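Long-range contacts in mannonate dehydratase (Streptococcus suis, PDB 3BDK), which probably catalyses the dehydration of D-mannonate to 2-dehydro-3-deoxy-D-gluconate with the help of ferrous iron or manganese: residues K22-Y28 / G44-T50; E250-M256 / N280-H286. All coordinates share one frame; numbering follows the deposited sequence.

Contact 1 (K22-Y28 / G44-T50); sequences KMSFRWY and GMQGIVT. With DNO (D-mannose), chain C.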
ATOM      1  N   LYS A  22     -13.196  -1.164  -9.215  1.00 54.17           N
ATOM      2  CA  LYS A  22     -12.618   0.146  -9.362  1.00 52.88           C
ATOM      3  C   LYS A  22     -12.251   0.757  -8.012  1.00 51.35           C
ATOM      4  O   LYS A  22     -13.101   1.254  -7.283  1.00 51.13           O
ATOM      5  CB  LYS A  22     -13.557   1.040 -10.182  1.00 52.78           C
ATOM      6  CG  LYS A  22     -13.842   0.464 -11.591  1.00 53.67           C
ATOM      7  CD  LYS A  22     -15.012   1.158 -12.308  1.00 54.37           C
ATOM      8  CE  LYS A  22     -14.693   2.622 -12.630  1.00 56.55           C
ATOM      9  NZ  LYS A  22     -15.715   3.272 -13.495  1.00 58.15           N
ATOM     10  N   MET A  23     -10.964   0.728  -7.692  1.00 49.56           N
ATOM     11  CA  MET A  23     -10.483   1.279  -6.435  1.00 47.98           C
ATOM     12  C   MET A  23     -11.020   2.684  -6.264  1.00 46.78           C
ATOM     13  O   MET A  23     -10.995   3.463  -7.200  1.00 46.92           O
ATOM     14  CB  MET A  23      -8.954   1.276  -6.395  1.00 47.75           C
ATOM     15  CG  MET A  23      -8.365   0.755  -5.080  1.00 47.79           C
ATOM     16  SD  MET A  23      -8.699  -0.995  -4.737  1.00 44.75           S
ATOM     17  CE  MET A  23      -8.396  -1.702  -6.356  1.00 45.66           C
ATOM     18  N   SER A  24     -11.518   2.989  -5.069  1.00 45.47           N
ATOM     19  CA  SER A  24     -12.199   4.255  -4.801  1.00 44.16           C
ATOM     20  C   SER A  24     -11.778   4.803  -3.461  1.00 43.50           C
ATOM     21  O   SER A  24     -10.956   4.201  -2.809  1.00 43.39           O
ATOM     22  CB  SER A  24     -13.698   4.052  -4.859  1.00 43.88           C
ATOM     23  OG  SER A  24     -14.013   3.408  -6.072  1.00 43.86           O
ATOM     24  N   PHE A  25     -12.345   5.925  -3.038  1.00 43.13           N
ATOM     25  CA  PHE A  25     -11.785   6.663  -1.914  1.00 43.65           C
ATOM     26  C   PHE A  25     -12.729   7.791  -1.513  1.00 44.91           C
ATOM     27  O   PHE A  25     -13.163   8.577  -2.356  1.00 45.22           O
ATOM     28  CB  PHE A  25     -10.436   7.252  -2.350  1.00 42.61           C
ATOM     29  CG  PHE A  25      -9.426   7.389  -1.258  1.00 40.63           C
ATOM     30  CD1 PHE A  25      -9.184   8.620  -0.679  1.00 39.62           C
ATOM     31  CD2 PHE A  25      -8.665   6.299  -0.842  1.00 39.65           C
ATOM     32  CE1 PHE A  25      -8.222   8.761   0.320  1.00 38.45           C
ATOM     33  CE2 PHE A  25      -7.697   6.436   0.159  1.00 36.50           C
ATOM     34  CZ  PHE A  25      -7.482   7.655   0.734  1.00 38.21           C
ATOM     35  N   ARG A  26     -13.041   7.897  -0.231  1.00 46.41           N
ATOM     36  CA  ARG A  26     -14.023   8.881   0.194  1.00 48.24           C
ATOM     37  C   ARG A  26     -13.431  10.274   0.227  1.00 49.54           C
ATOM     38  O   ARG A  26     -12.326  10.462   0.729  1.00 50.15           O
ATOM     39  CB  ARG A  26     -14.609   8.524   1.560  1.00 48.15           C
ATOM     40  CG  ARG A  26     -15.863   9.293   1.907  1.00 47.78           C
ATOM     41  CD  ARG A  26     -16.547   8.664   3.080  1.00 49.30           C
ATOM     42  NE  ARG A  26     -17.649   9.464   3.605  1.00 49.73           N
ATOM     43  CZ  ARG A  26     -18.520   9.007   4.500  1.00 49.07           C
ATOM     44  NH1 ARG A  26     -18.393   7.768   4.951  1.00 46.58           N
ATOM     45  NH2 ARG A  26     -19.511   9.782   4.939  1.00 48.70           N
ATOM     46  N   TRP A  27     -14.167  11.241  -0.317  1.00 51.19           N
ATOM     47  CA  TRP A  27     -13.772  12.646  -0.255  1.00 52.78           C
ATOM     48  C   TRP A  27     -14.919  13.490   0.315  1.00 53.62           C
ATOM     49  O   TRP A  27     -16.048  13.434  -0.167  1.00 53.54           O
ATOM     50  CB  TRP A  27     -13.316  13.143  -1.637  1.00 53.09           C
ATOM     51  CG  TRP A  27     -12.791  14.566  -1.639  1.00 54.27           C
ATOM     52  CD1 TRP A  27     -11.647  15.032  -1.037  1.00 54.34           C
ATOM     53  CD2 TRP A  27     -13.397  15.702  -2.272  1.00 55.05           C
ATOM     54  NE1 TRP A  27     -11.510  16.385  -1.255  1.00 53.82           N
ATOM     55  CE2 TRP A  27     -12.565  16.823  -2.006  1.00 53.73           C
ATOM     56  CE3 TRP A  27     -14.565  15.881  -3.036  1.00 54.56           C
ATOM     57  CZ2 TRP A  27     -12.860  18.100  -2.474  1.00 53.29           C
ATOM     58  CZ3 TRP A  27     -14.863  17.158  -3.501  1.00 54.17           C
ATOM     59  CH2 TRP A  27     -14.010  18.253  -3.216  1.00 54.31           C
ATOM     60  N   TYR A  28     -14.617  14.265   1.349  1.00 54.76           N
ATOM     61  CA  TYR A  28     -15.640  15.024   2.079  1.00 56.01           C
ATOM     62  C   TYR A  28     -15.991  16.411   1.509  1.00 56.68           C
ATOM     63  O   TYR A  28     -16.459  17.297   2.242  1.00 56.59           O
ATOM     64  CB  TYR A  28     -15.273  15.112   3.574  1.00 56.26           C
ATOM     65  CG  TYR A  28     -15.629  13.849   4.319  1.00 56.80           C
ATOM     66  CD1 TYR A  28     -14.832  12.704   4.214  1.00 56.68           C
ATOM     67  CD2 TYR A  28     -16.783  13.783   5.103  1.00 56.94           C
ATOM     68  CE1 TYR A  28     -15.173  11.527   4.885  1.00 57.38           C
ATOM     69  CE2 TYR A  28     -17.130  12.615   5.776  1.00 57.02           C
ATOM     70  CZ  TYR A  28     -16.324  11.488   5.663  1.00 57.52           C
ATOM     71  OH  TYR A  28     -16.671  10.327   6.332  1.00 57.80           O
ATOM     72  N   GLY A  44      -3.399   3.507  -9.301  1.00 48.88           N
ATOM     73  CA  GLY A  44      -4.610   2.730  -9.593  1.00 49.17           C
ATOM     74  C   GLY A  44      -5.950   3.281  -9.114  1.00 49.04           C
ATOM     75  O   GLY A  44      -7.004   2.701  -9.396  1.00 48.70           O
ATOM     76  N   MET A  45      -5.905   4.391  -8.392  1.00 49.16           N
ATOM     77  CA  MET A  45      -7.095   4.977  -7.796  1.00 49.68           C
ATOM     78  C   MET A  45      -7.949   5.602  -8.872  1.00 49.76           C
ATOM     79  O   MET A  45      -7.467   6.453  -9.631  1.00 50.03           O
ATOM     80  CB  MET A  45      -6.700   6.044  -6.779  1.00 49.65           C
ATOM     81  CG  MET A  45      -7.871   6.661  -6.036  1.00 51.64           C
ATOM     82  SD  MET A  45      -8.874   5.443  -5.180  1.00 52.74           S
ATOM     83  CE  MET A  45      -7.806   4.995  -3.809  1.00 54.09           C
ATOM     84  N   GLN A  46      -9.213   5.186  -8.928  1.00 49.83           N
ATOM     85  CA  GLN A  46     -10.147   5.633  -9.972  1.00 49.53           C
ATOM     86  C   GLN A  46     -11.341   6.397  -9.402  1.00 49.62           C
ATOM     87  O   GLN A  46     -11.545   7.583  -9.706  1.00 49.67           O
ATOM     88  CB  GLN A  46     -10.670   4.445 -10.785  1.00 49.33           C
ATOM     89  CG  GLN A  46      -9.621   3.487 -11.311  1.00 48.22           C
ATOM     90  CD  GLN A  46     -10.143   2.663 -12.466  1.00 47.02           C
ATOM     91  OE1 GLN A  46     -10.815   3.190 -13.350  1.00 48.88           O
ATOM     92  NE2 GLN A  46      -9.835   1.377 -12.475  1.00 45.30           N
ATOM     93  N   GLY A  47     -12.127   5.698  -8.583  1.00 49.52           N
ATOM     94  CA  GLY A  47     -13.390   6.201  -8.089  1.00 49.14           C
ATOM     95  C   GLY A  47     -13.219   7.135  -6.921  1.00 49.53           C
ATOM     96  O   GLY A  47     -12.337   6.954  -6.083  1.00 49.42           O
ATOM     97  N   ILE A  48     -14.058   8.154  -6.869  1.00 49.50           N
ATOM     98  CA  ILE A  48     -14.163   8.939  -5.679  1.00 50.20           C
ATOM     99  C   ILE A  48     -15.499   8.524  -5.028  1.00 50.63           C
ATOM    100  O   ILE A  48     -16.310   7.838  -5.663  1.00 50.80           O
ATOM    101  CB  ILE A  48     -14.005  10.454  -5.997  1.00 50.32           C
ATOM    102  CG1 ILE A  48     -13.417  11.210  -4.805  1.00 50.48           C
ATOM    103  CG2 ILE A  48     -15.314  11.071  -6.445  1.00 51.06           C
ATOM    104  CD1 ILE A  48     -12.675  12.477  -5.196  1.00 50.72           C
ATOM    105  N   VAL A  49     -15.698   8.895  -3.765  1.00 50.88           N
ATOM    106  CA  VAL A  49     -16.865   8.509  -2.982  1.00 51.03           C
ATOM    107  C   VAL A  49     -17.193   9.684  -2.064  1.00 52.39           C
ATOM    108  O   VAL A  49     -16.400  10.054  -1.198  1.00 52.55           O
ATOM    109  CB  VAL A  49     -16.589   7.237  -2.137  1.00 50.73           C
ATOM    110  CG1 VAL A  49     -17.587   7.108  -0.996  1.00 50.10           C
ATOM    111  CG2 VAL A  49     -16.612   5.993  -2.995  1.00 48.86           C
ATOM    112  N   THR A  50     -18.355  10.288  -2.261  1.00 53.74           N
ATOM    113  CA  THR A  50     -18.701  11.499  -1.527  1.00 54.97           C
ATOM    114  C   THR A  50     -20.214  11.690  -1.420  1.00 55.84           C
ATOM    115  O   THR A  50     -20.995  10.887  -1.930  1.00 55.82           O
ATOM    116  CB  THR A  50     -18.048  12.755  -2.177  1.00 54.88           C
ATOM    117  OG1 THR A  50     -18.337  13.927  -1.391  1.00 55.09           O
ATOM    118  CG2 THR A  50     -18.541  12.942  -3.605  1.00 54.81           C
TER
HETATM  119  C1  DNO C 387     -18.288   4.942  10.177  1.00 76.00           C
HETATM  120  C2  DNO C 387     -17.777   5.521   8.848  1.00 76.10           C
HETATM  121  C3  DNO C 387     -18.079   7.038   8.632  1.00 76.65           C
HETATM  122  C4  DNO C 387     -19.536   7.600   8.707  1.00 77.21           C
HETATM  123  C5  DNO C 387     -20.713   6.764   8.119  1.00 77.64           C
HETATM  124  C6  DNO C 387     -21.833   7.706   7.657  1.00 77.45           C
HETATM  125  O1  DNO C 387     -17.934   3.821  10.547  1.00 74.57           O
HETATM  126  O2  DNO C 387     -18.236   4.722   7.743  1.00 75.96           O
HETATM  127  O3  DNO C 387     -17.557   7.420   7.363  1.00 77.21           O
HETATM  128  O4  DNO C 387     -19.821   8.003  10.053  1.00 76.63           O
HETATM  129  O5  DNO C 387     -20.337   5.942   7.003  1.00 77.91           O
HETATM  130  O6  DNO C 387     -22.825   7.802   8.683  1.00 76.74           O

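Contact 2 (E250-M256 / N280-H286); sequences EHNGITM and NRINFMH. With MN (manganese (II) ion), chain D.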
ATOM      1  N   GLU A 250     -31.748  -7.071  -7.630  1.00 47.79           N
ATOM      2  CA  GLU A 250     -30.315  -6.780  -7.640  1.00 46.79           C
ATOM      3  C   GLU A 250     -29.990  -5.322  -7.262  1.00 45.23           C
ATOM      4  O   GLU A 250     -28.910  -5.049  -6.788  1.00 45.00           O
ATOM      5  CB  GLU A 250     -29.665  -7.313  -8.938  1.00 47.32           C
ATOM      6  CG  GLU A 250     -29.223  -8.830  -8.812  1.00 49.04           C
ATOM      7  CD  GLU A 250     -29.747  -9.843  -9.899  1.00 52.68           C
ATOM      8  OE1 GLU A 250     -30.949  -9.803 -10.288  1.00 53.26           O
ATOM      9  OE2 GLU A 250     -28.955 -10.738 -10.313  1.00 52.36           O
ATOM     10  N   HIS A 251     -30.962  -4.420  -7.395  1.00 44.14           N
ATOM     11  CA  HIS A 251     -30.853  -3.004  -6.957  1.00 43.08           C
ATOM     12  C   HIS A 251     -31.021  -2.767  -5.443  1.00 42.54           C
ATOM     13  O   HIS A 251     -30.833  -1.636  -4.958  1.00 42.42           O
ATOM     14  CB  HIS A 251     -31.898  -2.163  -7.701  1.00 43.00           C
ATOM     15  CG  HIS A 251     -31.512  -1.834  -9.109  1.00 43.49           C
ATOM     16  ND1 HIS A 251     -31.259  -2.801 -10.062  1.00 43.07           N
ATOM     17  CD2 HIS A 251     -31.325  -0.644  -9.724  1.00 43.21           C
ATOM     18  CE1 HIS A 251     -30.930  -2.219 -11.199  1.00 43.23           C
ATOM     19  NE2 HIS A 251     -30.967  -0.910 -11.022  1.00 42.58           N
ATOM     20  N   ASN A 252     -31.415  -3.827  -4.729  1.00 41.79           N
ATOM     21  CA  ASN A 252     -31.534  -3.873  -3.271  1.00 41.39           C
ATOM     22  C   ASN A 252     -30.361  -4.668  -2.741  1.00 41.11           C
ATOM     23  O   ASN A 252     -30.392  -5.901  -2.738  1.00 41.08           O
ATOM     24  CB  ASN A 252     -32.841  -4.578  -2.875  1.00 41.39           C
ATOM     25  CG  ASN A 252     -33.132  -4.521  -1.383  1.00 40.92           C
ATOM     26  OD1 ASN A 252     -33.018  -3.464  -0.750  1.00 41.14           O
ATOM     27  ND2 ASN A 252     -33.532  -5.662  -0.815  1.00 39.12           N
ATOM     28  N   GLY A 253     -29.318  -3.961  -2.318  1.00 41.02           N
ATOM     29  CA  GLY A 253     -28.053  -4.598  -1.935  1.00 40.27           C
ATOM     30  C   GLY A 253     -27.414  -4.101  -0.649  1.00 39.86           C
ATOM     31  O   GLY A 253     -27.960  -3.266   0.092  1.00 39.76           O
ATOM     32  N   ILE A 254     -26.242  -4.647  -0.377  1.00 39.59           N
ATOM     33  CA  ILE A 254     -25.477  -4.284   0.804  1.00 38.63           C
ATOM     34  C   ILE A 254     -24.159  -3.622   0.420  1.00 38.62           C
ATOM     35  O   ILE A 254     -23.666  -3.744  -0.717  1.00 38.43           O
ATOM     36  CB  ILE A 254     -25.165  -5.525   1.671  1.00 38.60           C
ATOM     37  CG1 ILE A 254     -24.324  -6.532   0.879  1.00 37.56           C
ATOM     38  CG2 ILE A 254     -26.459  -6.161   2.190  1.00 37.79           C
ATOM     39  CD1 ILE A 254     -23.921  -7.737   1.647  1.00 35.46           C
ATOM     40  N   THR A 255     -23.616  -2.897   1.383  1.00 37.97           N
ATOM     41  CA  THR A 255     -22.216  -2.618   1.409  1.00 37.35           C
ATOM     42  C   THR A 255     -21.613  -3.658   2.346  1.00 37.13           C
ATOM     43  O   THR A 255     -21.849  -3.621   3.561  1.00 37.42           O
ATOM     44  CB  THR A 255     -21.959  -1.228   1.952  1.00 37.24           C
ATOM     45  OG1 THR A 255     -22.546  -0.265   1.075  1.00 37.00           O
ATOM     46  CG2 THR A 255     -20.482  -0.978   2.047  1.00 36.99           C
ATOM     47  N   MET A 256     -20.858  -4.599   1.775  1.00 36.84           N
ATOM     48  CA  MET A 256     -20.098  -5.572   2.556  1.00 36.38           C
ATOM     49  C   MET A 256     -18.886  -4.912   3.231  1.00 35.94           C
ATOM     50  O   MET A 256     -17.774  -4.927   2.702  1.00 35.89           O
ATOM     51  CB  MET A 256     -19.646  -6.736   1.677  1.00 36.41           C
ATOM     52  CG  MET A 256     -18.720  -7.762   2.402  1.00 38.22           C
ATOM     53  SD  MET A 256     -19.207  -8.289   4.094  1.00 39.98           S
ATOM     54  CE  MET A 256     -20.621  -9.333   3.716  1.00 38.44           C
ATOM     55  N   ASN A 280     -25.589 -12.141  -6.265  1.00 44.32           N
ATOM     56  CA  ASN A 280     -25.347 -10.889  -6.980  1.00 43.50           C
ATOM     57  C   ASN A 280     -25.830  -9.689  -6.160  1.00 42.75           C
ATOM     58  O   ASN A 280     -26.571  -8.827  -6.650  1.00 42.89           O
ATOM     59  CB  ASN A 280     -25.983 -10.909  -8.391  1.00 44.07           C
ATOM     60  CG  ASN A 280     -25.464  -9.771  -9.299  1.00 45.59           C
ATOM     61  OD1 ASN A 280     -24.270  -9.713  -9.616  1.00 47.79           O
ATOM     62  ND2 ASN A 280     -26.361  -8.865  -9.710  1.00 44.32           N
ATOM     63  N   ARG A 281     -25.411  -9.624  -4.904  1.00 41.62           N
ATOM     64  CA  ARG A 281     -25.989  -8.628  -4.019  1.00 40.86           C
ATOM     65  C   ARG A 281     -24.983  -7.712  -3.323  1.00 39.94           C
ATOM     66  O   ARG A 281     -25.338  -6.957  -2.411  1.00 39.50           O
ATOM     67  CB  ARG A 281     -26.958  -9.297  -3.018  1.00 41.43           C
ATOM     68  CG  ARG A 281     -28.333  -9.680  -3.611  1.00 42.63           C
ATOM     69  CD  ARG A 281     -28.939  -8.510  -4.412  1.00 45.05           C
ATOM     70  NE  ARG A 281     -30.286  -8.760  -4.927  1.00 47.09           N
ATOM     71  CZ  ARG A 281     -30.582  -9.623  -5.896  1.00 47.90           C
ATOM     72  NH1 ARG A 281     -29.633 -10.356  -6.466  1.00 46.68           N
ATOM     73  NH2 ARG A 281     -31.840  -9.751  -6.299  1.00 47.77           N
ATOM     74  N   ILE A 282     -23.729  -7.771  -3.755  1.00 39.03           N
ATOM     75  CA  ILE A 282     -22.751  -6.811  -3.290  1.00 38.30           C
ATOM     76  C   ILE A 282     -22.722  -5.662  -4.292  1.00 37.62           C
ATOM     77  O   ILE A 282     -22.346  -5.862  -5.438  1.00 37.53           O
ATOM     78  CB  ILE A 282     -21.343  -7.424  -3.131  1.00 38.27           C
ATOM     79  CG1 ILE A 282     -21.389  -8.693  -2.285  1.00 38.49           C
ATOM     80  CG2 ILE A 282     -20.411  -6.400  -2.514  1.00 39.16           C
ATOM     81  CD1 ILE A 282     -20.128  -8.939  -1.447  1.00 40.04           C
ATOM     82  N   ASN A 283     -23.118  -4.473  -3.849  1.00 36.99           N
ATOM     83  CA  ASN A 283     -23.137  -3.301  -4.716  1.00 36.54           C
ATOM     84  C   ASN A 283     -22.079  -2.276  -4.323  1.00 36.23           C
ATOM     85  O   ASN A 283     -22.050  -1.165  -4.850  1.00 36.04           O
ATOM     86  CB  ASN A 283     -24.524  -2.653  -4.710  1.00 36.41           C
ATOM     87  CG  ASN A 283     -25.580  -3.532  -5.349  1.00 36.08           C
ATOM     88  OD1 ASN A 283     -26.777  -3.331  -5.146  1.00 36.55           O
ATOM     89  ND2 ASN A 283     -25.141  -4.515  -6.127  1.00 33.98           N
ATOM     90  N   PHE A 284     -21.208  -2.659  -3.393  1.00 35.82           N
ATOM     91  CA  PHE A 284     -20.228  -1.736  -2.836  1.00 35.44           C
ATOM     92  C   PHE A 284     -19.502  -2.354  -1.645  1.00 36.28           C
ATOM     93  O   PHE A 284     -20.012  -3.273  -1.005  1.00 36.61           O
ATOM     94  CB  PHE A 284     -20.900  -0.427  -2.419  1.00 35.13           C
ATOM     95  CG  PHE A 284     -19.940   0.620  -1.934  1.00 35.48           C
ATOM     96  CD1 PHE A 284     -20.286   1.469  -0.895  1.00 35.99           C
ATOM     97  CD2 PHE A 284     -18.690   0.759  -2.516  1.00 36.38           C
ATOM     98  CE1 PHE A 284     -19.404   2.433  -0.446  1.00 34.84           C
ATOM     99  CE2 PHE A 284     -17.805   1.720  -2.072  1.00 34.64           C
ATOM    100  CZ  PHE A 284     -18.162   2.559  -1.035  1.00 34.75           C
ATOM    101  N   MET A 285     -18.310  -1.844  -1.355  1.00 36.50           N
ATOM    102  CA  MET A 285     -17.315  -2.600  -0.605  1.00 36.11           C
ATOM    103  C   MET A 285     -16.577  -1.708   0.388  1.00 35.99           C
ATOM    104  O   MET A 285     -16.003  -0.686   0.012  1.00 36.59           O
ATOM    105  CB  MET A 285     -16.317  -3.266  -1.555  1.00 35.85           C
ATOM    106  CG  MET A 285     -16.716  -4.667  -1.992  1.00 36.34           C
ATOM    107  SD  MET A 285     -16.932  -5.793  -0.601  1.00 36.37           S
ATOM    108  CE  MET A 285     -15.387  -6.698  -0.654  1.00 37.40           C
ATOM    109  N   HIS A 286     -16.596  -2.101   1.657  1.00 35.03           N
ATOM    110  CA  HIS A 286     -15.698  -1.526   2.652  1.00 34.20           C
ATOM    111  C   HIS A 286     -14.701  -2.562   3.160  1.00 33.79           C
ATOM    112  O   HIS A 286     -15.046  -3.426   3.966  1.00 33.98           O
ATOM    113  CB  HIS A 286     -16.495  -0.945   3.821  1.00 34.16           C
ATOM    114  CG  HIS A 286     -16.969   0.456   3.593  1.00 34.53           C
ATOM    115  ND1 HIS A 286     -16.947   1.420   4.578  1.00 35.29           N
ATOM    116  CD2 HIS A 286     -17.478   1.057   2.490  1.00 35.12           C
ATOM    117  CE1 HIS A 286     -17.421   2.554   4.093  1.00 35.84           C
ATOM    118  NE2 HIS A 286     -17.750   2.361   2.829  1.00 35.34           N
TER
HETATM  119 MN    MN D 388     -17.681   2.642   6.642  1.00100.95          MN

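Contact 1 (K22-Y28 / G44-T50)
Met23 O takes two backbone donors from consecutive residues, Gln46 N at 3.0 Å and Gly47 N at 2.9 Å. The geometry separates them: Gly47 N lies in the carbonyl plane, whereas Gln46 N is tilted 33° from it. Together the two bonds tie the residues leading into strand 47-50 to one carbonyl. Further along, Val49 is gripped on both backbone atoms: Trp27 N donates to Val49 O over 2.7 Å, and Val49 N reaches Phe25 O only weakly, with an N-H...O angle of 121°. The side chain of Thr50 extends the pairing, since OG1, anti to its own backbone N (chi1 -177°), donates to Trp27 O at 2.6 Å. Residues 22-28 thus run beside strand 47-50, an outermost strand of the parallel sheet of this xylose isomerase-like TIM barrel, and their backbone also bonds to Gly325 and Leu327. On the side facing helix 348-368, the bent chain of Met45 crosses Phe25 at about a right angle; CE touches Phe25 CD2 at 3.4 Å, and the sulfur lies obliquely to the ring in a Met-aromatic contact. Ile48 CD1 packs on Trp27 CB at 3.7 Å, while Trp27 NE1 donates to Val34 O. Arg26 leaves its backbone bridge with Val49 in extended form, and NH1 gives a weak bond to D-mannose O5 (3.4 Å), at the guanidinium edge in plane; the sugar's O3 donates to Tyr28 OH at 3.2 Å.

Contact 2 (E250-M256 / N280-H286)
The Arg281 guanidinium has the backbone of Glu250 over one face, with Glu250 CA 3.3 Å above its plane and centred on it, while Asn252 O lies at its edge, in plane. The Glu250 carboxylate is turned only 10° from the guanidinium plane, and Asn280 ND2 adds a weak bond to Glu250 OE2. At the other end, the His286 ring has Phe284 CE1 at its edge, in plane; Thr255 CG2, placed anti to the backbone N, approaches His286 CD2 obliquely at 3.7 Å. Between these ends run neighbouring parallel strands of the TIM barrel, 252-256 and 282-286, joined through helix 269-278 as a beta-alpha-beta unit, their axes 16° apart and 4.6 Å at closest approach. Ile254 N to Arg281 O (3.2 Å) and Asn283 N to Ile254 O (3.3 Å) are straight bonds. A beta bulge then moves the register by one: Met256 N bonds to Phe284 O, and Ile254 is paired with Ile282 but Met256 with Met285, all four side chains on the same face. There Met256 CB meets Met285 SD at 3.7 Å and also touches Ile282 CD1, under helix 269-278. After the bulge His286 N bonds to Met256 O from 56° above the carbonyl plane, and His286 ND1 binds manganese at 2.5 Å, alongside His219 and Asp330.

From the N terminus, residues 22-28 enter first, and contact 1 closes a short loop over helix 36-40 when the chain returns as strand 47-50. The chain then builds strands 79-84, 120-123 and 215-218 before contact 2 closes a second loop, in which helices 258-262 and 269-278 link strands 252-257 and 282-286. The two closures are in series, neither nesting nor crossing. Their centres are about 17 Å apart, yet both reach the same parallel sheet, and Val49 CG2 comes to Phe284 CZ at 4.2 Å. The paired segments of both contacts meet at the shared sugar and metal site.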